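Local atomic coordinates of carboxypeptidase A (Helicoverpa armigera, PDB entry 1JQG), a protein that probably acts as a zinc-dependent metallocarboxypeptidase of the M14 family, removing residues from the C-terminal end of peptide chains. Residues K171-M176 and R296-L301; S178-R183 and D252-F257; Y302-S307 and G364-Y369; I312-G317 and F377-E382; G319-N324 and V352-H357. All blocks are in the same frame, centred on the assembly; numbering follows the deposited sequence.

Contact 1: residues K171-M176 and R296-L301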
# COMPACT_ATOMS: atom_id res chain seq x y z
N LYS A 171 -24.56 -7.93 -10.52
CA LYS A 171 -23.26 -8.42 -10.09
C LYS A 171 -22.55 -7.38 -9.23
O LYS A 171 -22.45 -6.20 -9.57
CB LYS A 171 -22.36 -8.82 -11.27
CG LYS A 171 -22.96 -9.90 -12.17
CD LYS A 171 -22.23 -10.17 -13.46
CE LYS A 171 -20.76 -10.47 -13.21
NZ LYS A 171 -20.11 -10.82 -14.51
N PRO A 172 -21.98 -7.80 -8.11
CA PRO A 172 -21.21 -6.93 -7.24
C PRO A 172 -19.87 -6.53 -7.83
O PRO A 172 -19.29 -7.30 -8.59
CB PRO A 172 -20.98 -7.80 -5.98
CG PRO A 172 -20.98 -9.18 -6.51
CD PRO A 172 -22.06 -9.18 -7.58
N VAL A 173 -19.33 -5.39 -7.46
CA VAL A 173 -18.00 -4.93 -7.85
C VAL A 173 -16.97 -4.98 -6.71
O VAL A 173 -17.22 -4.62 -5.55
CB VAL A 173 -18.11 -3.47 -8.33
CG1 VAL A 173 -16.78 -2.85 -8.74
CG2 VAL A 173 -19.04 -3.39 -9.53
N VAL A 174 -15.80 -5.48 -7.01
CA VAL A 174 -14.67 -5.56 -6.11
C VAL A 174 -13.51 -4.69 -6.63
O VAL A 174 -13.00 -4.94 -7.72
CB VAL A 174 -14.19 -7.02 -5.94
CG1 VAL A 174 -12.92 -7.09 -5.10
CG2 VAL A 174 -15.32 -7.85 -5.36
N MET A 175 -13.20 -3.61 -5.91
CA MET A 175 -12.13 -2.73 -6.36
C MET A 175 -10.85 -3.12 -5.63
O MET A 175 -10.85 -3.40 -4.44
CB MET A 175 -12.48 -1.24 -6.18
CG MET A 175 -11.56 -0.34 -6.98
SD MET A 175 -11.95 1.38 -6.85
CE MET A 175 -10.36 2.11 -7.22
N MET A 176 -9.74 -3.04 -6.34
CA MET A 176 -8.42 -3.33 -5.74
C MET A 176 -7.36 -2.38 -6.27
O MET A 176 -7.39 -1.96 -7.44
CB MET A 176 -8.14 -4.77 -6.12
CG MET A 176 -6.84 -5.36 -5.66
SD MET A 176 -6.56 -6.87 -6.63
CE MET A 176 -8.15 -7.64 -6.50
N ARG A 296 -20.32 3.25 -7.14
CA ARG A 296 -20.68 3.18 -5.73
C ARG A 296 -22.02 2.48 -5.53
O ARG A 296 -22.27 1.96 -4.45
CB ARG A 296 -20.76 4.57 -5.07
CG ARG A 296 -21.77 5.50 -5.73
CD ARG A 296 -21.77 6.87 -5.10
NE ARG A 296 -22.26 7.92 -6.00
CZ ARG A 296 -21.95 9.21 -5.89
NH1 ARG A 296 -21.11 9.54 -4.89
NH2 ARG A 296 -22.43 10.09 -6.75
N ASN A 297 -22.84 2.45 -6.58
CA ASN A 297 -24.14 1.80 -6.58
C ASN A 297 -24.09 0.30 -6.34
O ASN A 297 -25.01 -0.27 -5.77
CB ASN A 297 -24.82 2.02 -7.95
CG ASN A 297 -26.27 1.56 -7.92
OD1 ASN A 297 -27.13 2.01 -7.15
ND2 ASN A 297 -26.54 0.63 -8.84
N ARG A 298 -23.00 -0.37 -6.69
CA ARG A 298 -22.87 -1.79 -6.47
C ARG A 298 -21.50 -2.31 -6.02
O ARG A 298 -21.24 -3.51 -6.11
CB ARG A 298 -23.34 -2.54 -7.74
CG ARG A 298 -22.46 -2.28 -8.96
CD ARG A 298 -23.22 -2.80 -10.19
NE ARG A 298 -22.45 -2.60 -11.40
CZ ARG A 298 -21.72 -3.47 -12.06
NH1 ARG A 298 -21.64 -4.72 -11.59
NH2 ARG A 298 -21.06 -3.12 -13.18
N MET A 299 -20.65 -1.46 -5.50
CA MET A 299 -19.34 -1.85 -4.97
C MET A 299 -19.48 -2.62 -3.65
O MET A 299 -19.97 -2.04 -2.68
CB MET A 299 -18.44 -0.62 -4.69
CG MET A 299 -16.99 -1.02 -4.42
SD MET A 299 -15.84 0.32 -4.29
CE MET A 299 -15.80 0.90 -6.01
N ALA A 300 -19.06 -3.89 -3.68
CA ALA A 300 -19.19 -4.72 -2.47
C ALA A 300 -17.92 -4.72 -1.62
O ALA A 300 -18.05 -4.83 -0.39
CB ALA A 300 -19.57 -6.15 -2.79
N LEU A 301 -16.75 -4.62 -2.24
CA LEU A 301 -15.50 -4.72 -1.49
C LEU A 301 -14.43 -3.80 -2.11
O LEU A 301 -14.36 -3.69 -3.36
CB LEU A 301 -14.94 -6.16 -1.51
CG LEU A 301 -13.64 -6.43 -0.77
CD1 LEU A 301 -13.67 -6.15 0.74
CD2 LEU A 301 -13.24 -7.90 -0.98
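Val173 is gripped by the backbone of 296-301 at both of its polar atoms. Its N donates to Arg298 O (3.0 Å), while its O receives a 2.7 Å bond from Ala300 N and a weak one from Leu301 N. Two successive N-H groups turned to one carbonyl mark a beta bulge, where the pairing slips from Val173 with Met299 to Val174 with Leu301. Met175 N then bonds to Leu301 O at 2.8 Å. The inner part is closely filled: Met299, bent at chi3 (-69°), brings CE to 4.0 Å from Met175 CB. On the other face, Val174 CG1 lies 4.2 Å from Leu301 CD2, beneath helix 402-421. Strands 173-178 and 299-307 are parallel neighbours in the mixed sheet of the alpha/beta carboxypeptidase fold, and here their short segments diverge by 59°. The partly exposed Pro172, Ala300 and Arg298 form the solvent side. Packing is loose at the lone touch of Pro172 CB and Ala300 CB (3.9 Å). Separately, Arg298, extended from CG to NE, crosses Val173 at about a right angle, with Val173 CG2 over one guanidinium face, near the rim. Arg298 NH1 reaches Lys171 O (2.6 Å) within the guanidinium plane and also salt-bridges Asp212.

Contact 2: residues S178-R183 and D252-F257. With ZN (zinc ion), chain B.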
# COMPACT_ATOMS: atom_id res chain seq x y z
N SER A 178 -3.02 -0.74 -5.63
CA SER A 178 -1.72 -0.84 -5.04
C SER A 178 -0.81 0.31 -5.46
O SER A 178 -1.18 1.09 -6.31
CB SER A 178 -1.05 -2.21 -5.36
OG SER A 178 -0.78 -2.39 -6.73
N LEU A 179 0.33 0.43 -4.76
CA LEU A 179 1.32 1.44 -5.05
C LEU A 179 0.87 2.87 -4.80
O LEU A 179 1.43 3.81 -5.33
CB LEU A 179 1.88 1.27 -6.46
CG LEU A 179 2.86 0.09 -6.67
CD1 LEU A 179 3.43 0.05 -8.08
CD2 LEU A 179 4.01 0.04 -5.68
N LEU A 180 -0.05 3.09 -3.88
CA LEU A 180 -0.47 4.40 -3.44
C LEU A 180 0.74 5.10 -2.78
O LEU A 180 0.99 6.28 -3.01
CB LEU A 180 -1.68 4.31 -2.52
CG LEU A 180 -2.43 5.61 -2.22
CD1 LEU A 180 -2.98 6.19 -3.48
CD2 LEU A 180 -3.52 5.49 -1.17
N HIS A 181 1.46 4.35 -1.95
CA HIS A 181 2.73 4.73 -1.39
C HIS A 181 3.80 4.04 -2.24
O HIS A 181 4.14 2.84 -2.12
CB HIS A 181 2.82 4.30 0.06
CG HIS A 181 2.06 5.16 1.00
ND1 HIS A 181 1.46 4.78 2.13
CD2 HIS A 181 1.74 6.48 1.02
CE1 HIS A 181 0.83 5.61 2.88
NE2 HIS A 181 1.00 6.72 2.16
N CYS A 182 4.40 4.78 -3.16
CA CYS A 182 5.31 4.28 -4.15
C CYS A 182 6.48 3.44 -3.71
O CYS A 182 6.97 2.64 -4.51
CB CYS A 182 5.69 5.51 -4.94
SG CYS A 182 6.33 6.93 -4.05
N ARG A 183 6.92 3.51 -2.48
CA ARG A 183 8.06 2.73 -2.00
C ARG A 183 7.68 1.31 -1.58
O ARG A 183 8.54 0.45 -1.36
CB ARG A 183 8.75 3.35 -0.80
CG ARG A 183 7.94 3.52 0.45
CD ARG A 183 8.68 4.33 1.51
NE ARG A 183 8.02 4.27 2.82
CZ ARG A 183 8.42 5.03 3.84
NH1 ARG A 183 9.46 5.83 3.73
NH2 ARG A 183 7.86 4.97 5.02
N ASP A 252 1.24 13.13 0.89
CA ASP A 252 0.91 11.75 1.23
C ASP A 252 -0.53 11.48 0.75
O ASP A 252 -1.50 11.96 1.34
CB ASP A 252 1.00 11.56 2.74
CG ASP A 252 0.82 10.12 3.18
OD1 ASP A 252 1.12 9.86 4.37
OD2 ASP A 252 0.40 9.27 2.35
N LEU A 253 -0.61 10.68 -0.32
CA LEU A 253 -1.95 10.41 -0.91
C LEU A 253 -2.90 9.66 -0.01
O LEU A 253 -4.11 9.73 -0.12
CB LEU A 253 -1.78 9.64 -2.22
CG LEU A 253 -1.07 10.37 -3.36
CD1 LEU A 253 -0.90 9.42 -4.55
CD2 LEU A 253 -1.87 11.62 -3.78
N ASN A 254 -2.39 8.96 1.01
CA ASN A 254 -3.22 8.23 1.95
C ASN A 254 -3.68 9.13 3.07
O ASN A 254 -4.16 8.69 4.12
CB ASN A 254 -2.51 6.98 2.46
CG ASN A 254 -3.52 5.85 2.76
OD1 ASN A 254 -4.65 5.89 2.26
ND2 ASN A 254 -3.16 4.86 3.56
N ARG A 255 -3.53 10.44 2.89
CA ARG A 255 -3.97 11.44 3.86
C ARG A 255 -4.73 12.54 3.09
O ARG A 255 -5.17 13.54 3.63
CB ARG A 255 -2.83 12.05 4.63
CG ARG A 255 -1.80 11.12 5.25
CD ARG A 255 -2.32 10.60 6.58
NE ARG A 255 -1.41 9.58 7.09
CZ ARG A 255 -1.02 9.50 8.34
NH1 ARG A 255 -1.46 10.38 9.24
NH2 ARG A 255 -0.17 8.52 8.67
N ASN A 256 -4.91 12.35 1.79
CA ASN A 256 -5.57 13.29 0.91
C ASN A 256 -7.02 12.92 0.57
O ASN A 256 -7.66 13.55 -0.29
CB ASN A 256 -4.75 13.38 -0.37
CG ASN A 256 -5.00 14.68 -1.12
OD1 ASN A 256 -4.83 15.74 -0.55
ND2 ASN A 256 -5.38 14.50 -2.39
N PHE A 257 -7.61 11.94 1.27
CA PHE A 257 -9.01 11.56 1.01
C PHE A 257 -9.99 12.25 1.93
O PHE A 257 -9.61 12.71 2.98
CB PHE A 257 -9.20 10.05 1.10
CG PHE A 257 -8.60 9.29 -0.06
CD1 PHE A 257 -7.24 9.06 -0.15
CD2 PHE A 257 -9.41 8.84 -1.11
CE1 PHE A 257 -6.70 8.40 -1.24
CE2 PHE A 257 -8.90 8.16 -2.20
CZ PHE A 257 -7.52 7.93 -2.26
ZN ZN B . 1.42 2.67 2.90
O HOH W 1 1.51 8.60 -1.63
O HOH W 2 1.16 2.64 5.33
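His181 and Asp252 are joined by the one direct hydrogen bond between 178-183 and 252-257, from His181 NE2 to Asp252 OD2 (2.6 Å). The oxygen lies in the imidazole plane; the ring approaches on the syn side, 25° out of the carboxylate plane, the planes being 52° apart. From the opposite carboxylate face Asn254 N donates to Asp252 OD2, at 3.1 Å, closing an Asx turn. Water 1 adds a second polar link, donating to Leu180 O (2.7 Å) and accepting from Leu253 N.

Apolar packing lies alongside: Leu180, its CG anti to the backbone N (chi1 -167°), sets CD1 against Leu253 CB (3.9 Å) and CD2 toward Phe257 CE1 (4.3 Å). Asn254 sets CB 3.5 Å from His181 NE2, and its OD1 accepts from Ala366 N.

The metal bond runs from the other ring nitrogen: His181 ND1 holds zinc at 2.2 Å, and Glu184, His306 and water 2 complete the site. His181 and Glu184 form the HXXE element of M14 peptidases. Because NE2 carries the hydrogen, ND1 can turn its lone pair to the metal. Asp252, a second-shell group whose OD2 accepts two N-H groups and whose OD1 is salt-bridged to Arg235, probably strengthens that donation and fixes the ring's rotation.

Contact 3: residues Y302-S307 and G364-Y369. With ZN (zinc ion), chain B.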
# COMPACT_ATOMS: atom_id res chain seq x y z
N TYR A 302 -13.71 -3.13 -1.21
CA TYR A 302 -12.64 -2.24 -1.61
C TYR A 302 -11.36 -2.58 -0.84
O TYR A 302 -11.40 -2.61 0.39
CB TYR A 302 -13.03 -0.78 -1.35
CG TYR A 302 -11.95 0.23 -1.65
CD1 TYR A 302 -11.82 0.77 -2.92
CD2 TYR A 302 -11.05 0.65 -0.66
CE1 TYR A 302 -10.87 1.73 -3.24
CE2 TYR A 302 -10.07 1.61 -0.96
CZ TYR A 302 -10.01 2.14 -2.26
OH TYR A 302 -9.03 3.05 -2.51
N LEU A 303 -10.26 -2.76 -1.57
CA LEU A 303 -9.01 -3.13 -0.96
C LEU A 303 -7.87 -2.19 -1.36
O LEU A 303 -7.51 -2.04 -2.52
CB LEU A 303 -8.65 -4.60 -1.28
CG LEU A 303 -9.65 -5.67 -0.89
CD1 LEU A 303 -9.22 -7.06 -1.34
CD2 LEU A 303 -9.91 -5.68 0.62
N ASP A 304 -7.26 -1.56 -0.38
CA ASP A 304 -6.09 -0.70 -0.58
C ASP A 304 -4.88 -1.47 -0.07
O ASP A 304 -4.68 -1.58 1.15
CB ASP A 304 -6.28 0.61 0.20
CG ASP A 304 -5.20 1.63 -0.09
OD1 ASP A 304 -4.42 1.47 -1.04
OD2 ASP A 304 -5.13 2.63 0.67
N ILE A 305 -4.11 -2.01 -1.00
CA ILE A 305 -2.98 -2.86 -0.66
C ILE A 305 -1.71 -2.08 -0.37
O ILE A 305 -1.07 -1.52 -1.25
CB ILE A 305 -2.74 -3.95 -1.75
CG1 ILE A 305 -4.05 -4.77 -1.88
CG2 ILE A 305 -1.60 -4.89 -1.40
CD1 ILE A 305 -4.04 -5.81 -2.98
N HIS A 306 -1.26 -2.17 0.88
CA HIS A 306 -0.02 -1.58 1.31
C HIS A 306 0.95 -2.66 1.82
O HIS A 306 0.72 -3.84 1.87
CB HIS A 306 -0.25 -0.59 2.48
CG HIS A 306 -1.04 0.62 2.08
ND1 HIS A 306 -0.49 1.83 1.82
CD2 HIS A 306 -2.35 0.86 1.84
CE1 HIS A 306 -1.29 2.78 1.51
NE2 HIS A 306 -2.47 2.19 1.49
N SER A 307 2.12 -2.15 2.15
CA SER A 307 3.21 -2.81 2.73
C SER A 307 4.01 -1.89 3.71
O SER A 307 3.87 -0.67 3.61
CB SER A 307 4.30 -3.42 1.84
OG SER A 307 5.23 -2.45 1.37
N GLY A 364 -7.93 10.74 6.31
CA GLY A 364 -7.68 10.94 4.88
C GLY A 364 -7.32 9.65 4.16
O GLY A 364 -6.80 9.75 3.04
N GLY A 365 -7.56 8.49 4.74
CA GLY A 365 -7.18 7.24 4.14
C GLY A 365 -8.17 6.82 3.07
O GLY A 365 -9.36 7.13 3.07
N ALA A 366 -7.67 6.10 2.08
CA ALA A 366 -8.45 5.65 0.93
C ALA A 366 -9.54 4.67 1.34
O ALA A 366 -10.71 4.84 1.00
CB ALA A 366 -7.49 4.98 -0.05
N SER A 367 -9.22 3.64 2.11
CA SER A 367 -10.20 2.65 2.55
C SER A 367 -11.33 3.26 3.39
O SER A 367 -12.47 2.80 3.29
CB SER A 367 -9.55 1.47 3.26
OG SER A 367 -8.87 1.78 4.45
N ASP A 368 -11.01 4.27 4.21
CA ASP A 368 -12.02 4.94 5.00
C ASP A 368 -13.04 5.70 4.15
O ASP A 368 -14.24 5.70 4.45
CB ASP A 368 -11.38 5.90 6.01
CG ASP A 368 -10.86 5.19 7.23
OD1 ASP A 368 -10.19 5.82 8.08
OD2 ASP A 368 -11.03 3.98 7.42
N TYR A 369 -12.56 6.36 3.09
CA TYR A 369 -13.40 7.13 2.22
C TYR A 369 -14.33 6.22 1.40
O TYR A 369 -15.53 6.51 1.35
CB TYR A 369 -12.60 8.06 1.29
CG TYR A 369 -13.45 8.75 0.23
CD1 TYR A 369 -14.12 9.94 0.50
CD2 TYR A 369 -13.63 8.23 -1.04
CE1 TYR A 369 -14.90 10.59 -0.42
CE2 TYR A 369 -14.40 8.83 -2.00
CZ TYR A 369 -15.04 10.02 -1.68
OH TYR A 369 -15.80 10.63 -2.64
ZN ZN B . 1.42 2.67 2.90
O HOH W 3 -6.06 2.81 3.11
O HOH W 2 1.16 2.64 5.33
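Ala366 CB meets two side chains of strand 299-307 at once, lying 3.5 Å from Tyr302 OH and 3.4 Å from Asp304 OD2. Such van der Waals contacts carry most of the meeting between 302-307 and 364-369. Tyr302 has its CG anti to the backbone N (chi1 176°), directed toward helix 366-373. Its CE2 lies 3.7 Å from Ser367 CA, which is placed obliquely to the ring.

The polar link across the contact passes through water 3. It donates to Asp304 OD2 (2.6 Å) and receives a weak bond of 3.4 Å from Ser367 N, in the first turn of the helix whose N-cap position is Gly365. Farther round, Asp304 OD1 accepts from Gln177 NE2, and Ala366 N donates to Asn254 OD1.

Within the strand, His306 NE2 donates to Asp304 OD2 at 2.8 Å. The oxygen sits close to the imidazole plane, but the donor comes from above the carboxylate, 58° out of its plane. The opposite nitrogen, His306 ND1, binds zinc beside His181, Glu184 and water 2.

Asp304 is thus a second-shell residue of the zinc site. Its OD2 takes both the histidine N-H and a water proton, and the nearby helix N terminus would be expected to stabilise its negative charge. That charge in turn probably polarises His306 toward the metal.

Contact 4: residues I312-G317 and F377-E382; sequences ILYGYG and FSYTYE
Tyr314 touches Ser378 and Tyr379 where strands 311-314 and 377-383 run antiparallel as neighbours in the carboxypeptidase sheet, Ser378 O lying 3.7 Å from Tyr314 CB. Tyr379 follows, its side chain running beside that of Tyr314 and pointing the same way, with Tyr379 CE2 and Tyr314 CD2 at 4.0 Å. Its CD2 also touches Ile312 CG2 (3.7 Å), and its OH is hydrogen-bonded to Leu328 O. Thr380 forms the hydrogen-bonded pair with Leu313: Thr380 N donates to Leu313 O at 3.0 Å, and Leu313 N returns an almost straight bond (177°) of 3.2 Å to Thr380 O. Tyr381 makes the next, non-hydrogen-bonded pair with Ile312, whose CG1, anti to the carbonyl carbon (chi1 -65°), stands over the ring centre in a CH-pi contact, 4.2 Å from the Tyr381 centroid. Glu382, the predicted proton donor/acceptor, ends the run, its side chain about 5 Å from the zinc ion. Its chain crosses Leu313 at about a right angle, with Glu382 CG 3.7 Å from Leu313 CD2.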
# COMPACT_ATOMS: atom_id res chain seq x y z
N ILE A 312 -4.57 -6.84 8.41
CA ILE A 312 -5.73 -6.37 7.65
C ILE A 312 -6.52 -5.42 8.53
O ILE A 312 -6.96 -5.91 9.56
CB ILE A 312 -6.61 -7.57 7.26
CG1 ILE A 312 -5.86 -8.51 6.29
CG2 ILE A 312 -7.94 -7.26 6.61
CD1 ILE A 312 -6.51 -9.86 6.13
N LEU A 313 -6.53 -4.12 8.19
CA LEU A 313 -7.19 -3.11 9.04
C LEU A 313 -8.45 -2.55 8.38
O LEU A 313 -8.65 -2.68 7.16
CB LEU A 313 -6.27 -1.90 9.31
CG LEU A 313 -4.90 -2.23 9.91
CD1 LEU A 313 -4.95 -3.25 11.04
CD2 LEU A 313 -3.92 -2.80 8.88
N TYR A 314 -9.26 -1.95 9.21
CA TYR A 314 -10.52 -1.33 8.81
C TYR A 314 -10.94 -0.34 9.88
O TYR A 314 -10.19 -0.06 10.81
CB TYR A 314 -11.62 -2.41 8.70
CG TYR A 314 -11.88 -3.13 10.05
CD1 TYR A 314 -12.71 -2.54 11.02
CD2 TYR A 314 -11.30 -4.39 10.32
CE1 TYR A 314 -12.93 -3.19 12.25
CE2 TYR A 314 -11.52 -5.03 11.55
CZ TYR A 314 -12.34 -4.42 12.52
OH TYR A 314 -12.54 -5.03 13.72
N GLY A 315 -12.12 0.16 9.72
CA GLY A 315 -12.71 1.05 10.72
C GLY A 315 -13.00 2.36 10.16
O GLY A 315 -13.92 2.48 9.36
N TYR A 316 -12.19 3.19 10.65
CA TYR A 316 -12.06 4.58 10.37
C TYR A 316 -10.83 4.97 11.23
O TYR A 316 -10.78 4.76 12.42
CB TYR A 316 -13.36 5.33 10.71
CG TYR A 316 -14.48 5.17 9.63
CD1 TYR A 316 -14.17 5.20 8.24
CD2 TYR A 316 -15.80 4.99 10.03
CE1 TYR A 316 -15.21 5.06 7.29
CE2 TYR A 316 -16.82 4.85 9.08
CZ TYR A 316 -16.53 4.88 7.72
OH TYR A 316 -17.54 4.74 6.81
N GLY A 317 -9.82 5.52 10.63
CA GLY A 317 -8.54 5.88 11.36
C GLY A 317 -8.78 6.57 12.72
O GLY A 317 -7.82 6.75 13.53
N PHE A 377 -17.86 -3.02 2.87
CA PHE A 377 -16.68 -3.71 3.37
C PHE A 377 -15.45 -3.11 2.71
O PHE A 377 -15.35 -3.08 1.47
CB PHE A 377 -16.76 -5.21 3.06
CG PHE A 377 -18.02 -5.86 3.60
CD1 PHE A 377 -19.11 -6.06 2.77
CD2 PHE A 377 -18.13 -6.20 4.92
CE1 PHE A 377 -20.26 -6.65 3.23
CE2 PHE A 377 -19.29 -6.78 5.41
CZ PHE A 377 -20.35 -7.01 4.57
N SER A 378 -14.53 -2.58 3.50
CA SER A 378 -13.34 -1.91 2.96
C SER A 378 -12.17 -2.10 3.91
O SER A 378 -12.12 -1.87 5.10
CB SER A 378 -13.64 -0.44 2.71
OG SER A 378 -12.58 0.28 2.14
N TYR A 379 -11.08 -2.64 3.39
CA TYR A 379 -9.87 -2.90 4.16
C TYR A 379 -8.64 -2.22 3.54
O TYR A 379 -8.54 -1.98 2.31
CB TYR A 379 -9.67 -4.42 4.29
CG TYR A 379 -10.88 -5.14 4.88
CD1 TYR A 379 -11.85 -5.64 4.00
CD2 TYR A 379 -11.07 -5.31 6.24
CE1 TYR A 379 -12.96 -6.28 4.48
CE2 TYR A 379 -12.18 -6.00 6.71
CZ TYR A 379 -13.14 -6.46 5.83
OH TYR A 379 -14.27 -7.10 6.25
N THR A 380 -7.63 -2.05 4.36
CA THR A 380 -6.30 -1.63 3.96
C THR A 380 -5.33 -2.77 4.31
O THR A 380 -5.19 -3.09 5.48
CB THR A 380 -5.92 -0.32 4.63
OG1 THR A 380 -4.46 -0.29 4.62
CG2 THR A 380 -6.33 -0.20 6.09
N TYR A 381 -4.81 -3.45 3.30
CA TYR A 381 -3.91 -4.56 3.48
C TYR A 381 -2.51 -4.08 3.77
O TYR A 381 -2.02 -3.10 3.24
CB TYR A 381 -3.85 -5.47 2.24
CG TYR A 381 -4.80 -6.64 2.23
CD1 TYR A 381 -6.16 -6.49 2.31
CD2 TYR A 381 -4.32 -7.92 2.12
CE1 TYR A 381 -7.03 -7.57 2.30
CE2 TYR A 381 -5.15 -9.03 2.10
CZ TYR A 381 -6.50 -8.85 2.18
OH TYR A 381 -7.38 -9.91 2.12
N GLU A 382 -1.84 -4.78 4.67
CA GLU A 382 -0.45 -4.52 5.00
C GLU A 382 0.28 -5.84 4.76
O GLU A 382 0.22 -6.65 5.66
CB GLU A 382 -0.28 -4.05 6.44
CG GLU A 382 -0.94 -2.71 6.75
CD GLU A 382 -0.18 -1.54 6.12
OE1 GLU A 382 1.03 -1.72 5.91
OE2 GLU A 382 -0.76 -0.46 5.84

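Contact 5: residues G319-N324 and V352-H357; sequences GVLPSN and VGNIFH
At the border of the sheet, where strand 351-354 passes directly into the short helix 355-358, the loop that leads to helix 325-340 folds over the junction. Gly319 makes the close approach: its CA lies 3.4 Å from Phe356 CB, oblique to the ring. Its backbone has a positive phi of 108°, at which a side chain would run into the preceding carbonyl. Phe356 carries CG anti to its backbone N (chi1 -179°), which sets CG 3.6 Å from Gly319 CA. Two residues on in the loop, the end of Leu321 comes up to the junction and crosses Asn354 obliquely, with CD2 3.7 Å from Asn354 CG. Gly319 O comes 4.2 Å from His357 NE2, a looser neighbour near the surface. Backbone hydrogen bonds of Tyr314 with Gly353 and Ile355 tie the junction to the adjoining strand. The loop thus packs on a strand-to-helix turn, with Asn354 at the N-cap position, at the edge of an alpha/beta sheet.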
# COMPACT_ATOMS: atom_id res chain seq x y z
N GLY A 319 -10.74 6.03 15.33
CA GLY A 319 -11.09 5.14 16.42
C GLY A 319 -12.56 4.74 16.43
O GLY A 319 -12.80 3.70 17.04
N VAL A 320 -13.45 5.52 15.86
CA VAL A 320 -14.86 5.25 15.85
C VAL A 320 -15.13 4.08 14.90
O VAL A 320 -14.61 4.04 13.78
CB VAL A 320 -15.69 6.46 15.37
CG1 VAL A 320 -17.16 6.03 15.35
CG2 VAL A 320 -15.51 7.67 16.24
N LEU A 321 -15.93 3.13 15.35
CA LEU A 321 -16.25 1.93 14.61
C LEU A 321 -17.54 2.09 13.82
O LEU A 321 -18.48 2.75 14.24
CB LEU A 321 -16.37 0.72 15.56
CG LEU A 321 -15.10 0.32 16.32
CD1 LEU A 321 -15.44 -0.87 17.20
CD2 LEU A 321 -13.97 0.00 15.35
N PRO A 322 -17.61 1.48 12.63
CA PRO A 322 -18.81 1.55 11.80
C PRO A 322 -19.89 0.62 12.29
O PRO A 322 -19.59 -0.33 13.05
CB PRO A 322 -18.29 1.12 10.43
CG PRO A 322 -17.07 0.31 10.64
CD PRO A 322 -16.51 0.77 11.96
N SER A 323 -21.10 0.75 11.75
CA SER A 323 -22.24 -0.07 12.18
C SER A 323 -22.00 -1.55 12.00
O SER A 323 -22.41 -2.35 12.82
CB SER A 323 -23.49 0.36 11.40
OG SER A 323 -23.53 1.80 11.45
N ASN A 324 -21.39 -1.97 10.91
CA ASN A 324 -21.14 -3.38 10.60
C ASN A 324 -19.75 -3.83 11.05
O ASN A 324 -19.12 -4.65 10.39
CB ASN A 324 -21.35 -3.61 9.12
CG ASN A 324 -20.35 -2.86 8.23
OD1 ASN A 324 -20.03 -3.29 7.11
ND2 ASN A 324 -19.82 -1.74 8.70
N VAL A 352 -5.71 -8.79 12.63
CA VAL A 352 -6.93 -8.19 12.19
C VAL A 352 -7.41 -7.15 13.21
O VAL A 352 -7.41 -7.38 14.40
CB VAL A 352 -8.04 -9.25 11.94
CG1 VAL A 352 -9.24 -8.54 11.27
CG2 VAL A 352 -7.59 -10.35 10.98
N GLY A 353 -7.90 -6.02 12.77
CA GLY A 353 -8.45 -5.04 13.65
C GLY A 353 -8.66 -3.64 13.08
O GLY A 353 -8.38 -3.36 11.93
N ASN A 354 -9.15 -2.75 13.94
CA ASN A 354 -9.33 -1.34 13.64
C ASN A 354 -7.97 -0.64 13.47
O ASN A 354 -7.05 -0.95 14.23
CB ASN A 354 -10.20 -0.73 14.76
CG ASN A 354 -10.41 0.76 14.59
OD1 ASN A 354 -11.24 1.11 13.78
ND2 ASN A 354 -9.68 1.60 15.29
N ILE A 355 -7.90 0.34 12.58
CA ILE A 355 -6.75 1.11 12.23
C ILE A 355 -6.17 1.87 13.42
O ILE A 355 -4.99 1.71 13.69
CB ILE A 355 -7.03 2.14 11.10
CG1 ILE A 355 -7.42 1.40 9.81
CG2 ILE A 355 -5.79 2.99 10.83
CD1 ILE A 355 -7.89 2.31 8.69
N PHE A 356 -7.03 2.61 14.12
CA PHE A 356 -6.65 3.37 15.29
C PHE A 356 -6.14 2.47 16.41
O PHE A 356 -5.20 2.87 17.08
CB PHE A 356 -7.84 4.19 15.80
CG PHE A 356 -7.57 5.04 17.01
CD1 PHE A 356 -7.11 6.33 16.89
CD2 PHE A 356 -7.82 4.54 18.28
CE1 PHE A 356 -6.87 7.11 18.02
CE2 PHE A 356 -7.57 5.29 19.42
CZ PHE A 356 -7.08 6.57 19.28
N HIS A 357 -6.78 1.34 16.62
CA HIS A 357 -6.49 0.42 17.68
C HIS A 357 -5.18 -0.31 17.48
O HIS A 357 -4.43 -0.44 18.45
CB HIS A 357 -7.61 -0.62 17.86
CG HIS A 357 -8.90 -0.05 18.37
ND1 HIS A 357 -8.95 1.11 19.13
CD2 HIS A 357 -10.18 -0.49 18.25
CE1 HIS A 357 -10.21 1.38 19.44
NE2 HIS A 357 -10.97 0.43 18.92

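In the fold
Contact 1 opens on strand 173-178, and the following loop at once starts contact 2, which closes at 252-257 as a smaller loop nested inside contact 1. The latter closes when the chain returns along strand 299-307. That strand runs on into contact 3, and contact 4 opens at 312-317 before contact 3 has closed at 364-369; contact 4 closes last, at 377-382, so the two cross. Contact 5, 319-324 with 352-357, is nested inside both. Contacts 1 and 4 join neighbouring sheet strands, contact 2 ties the zinc-binding loop to loop 252-257, contact 3 the zinc-binding strand to helix 366-373, both meeting at the zinc, and contact 5 finishes the outer border of the sheet.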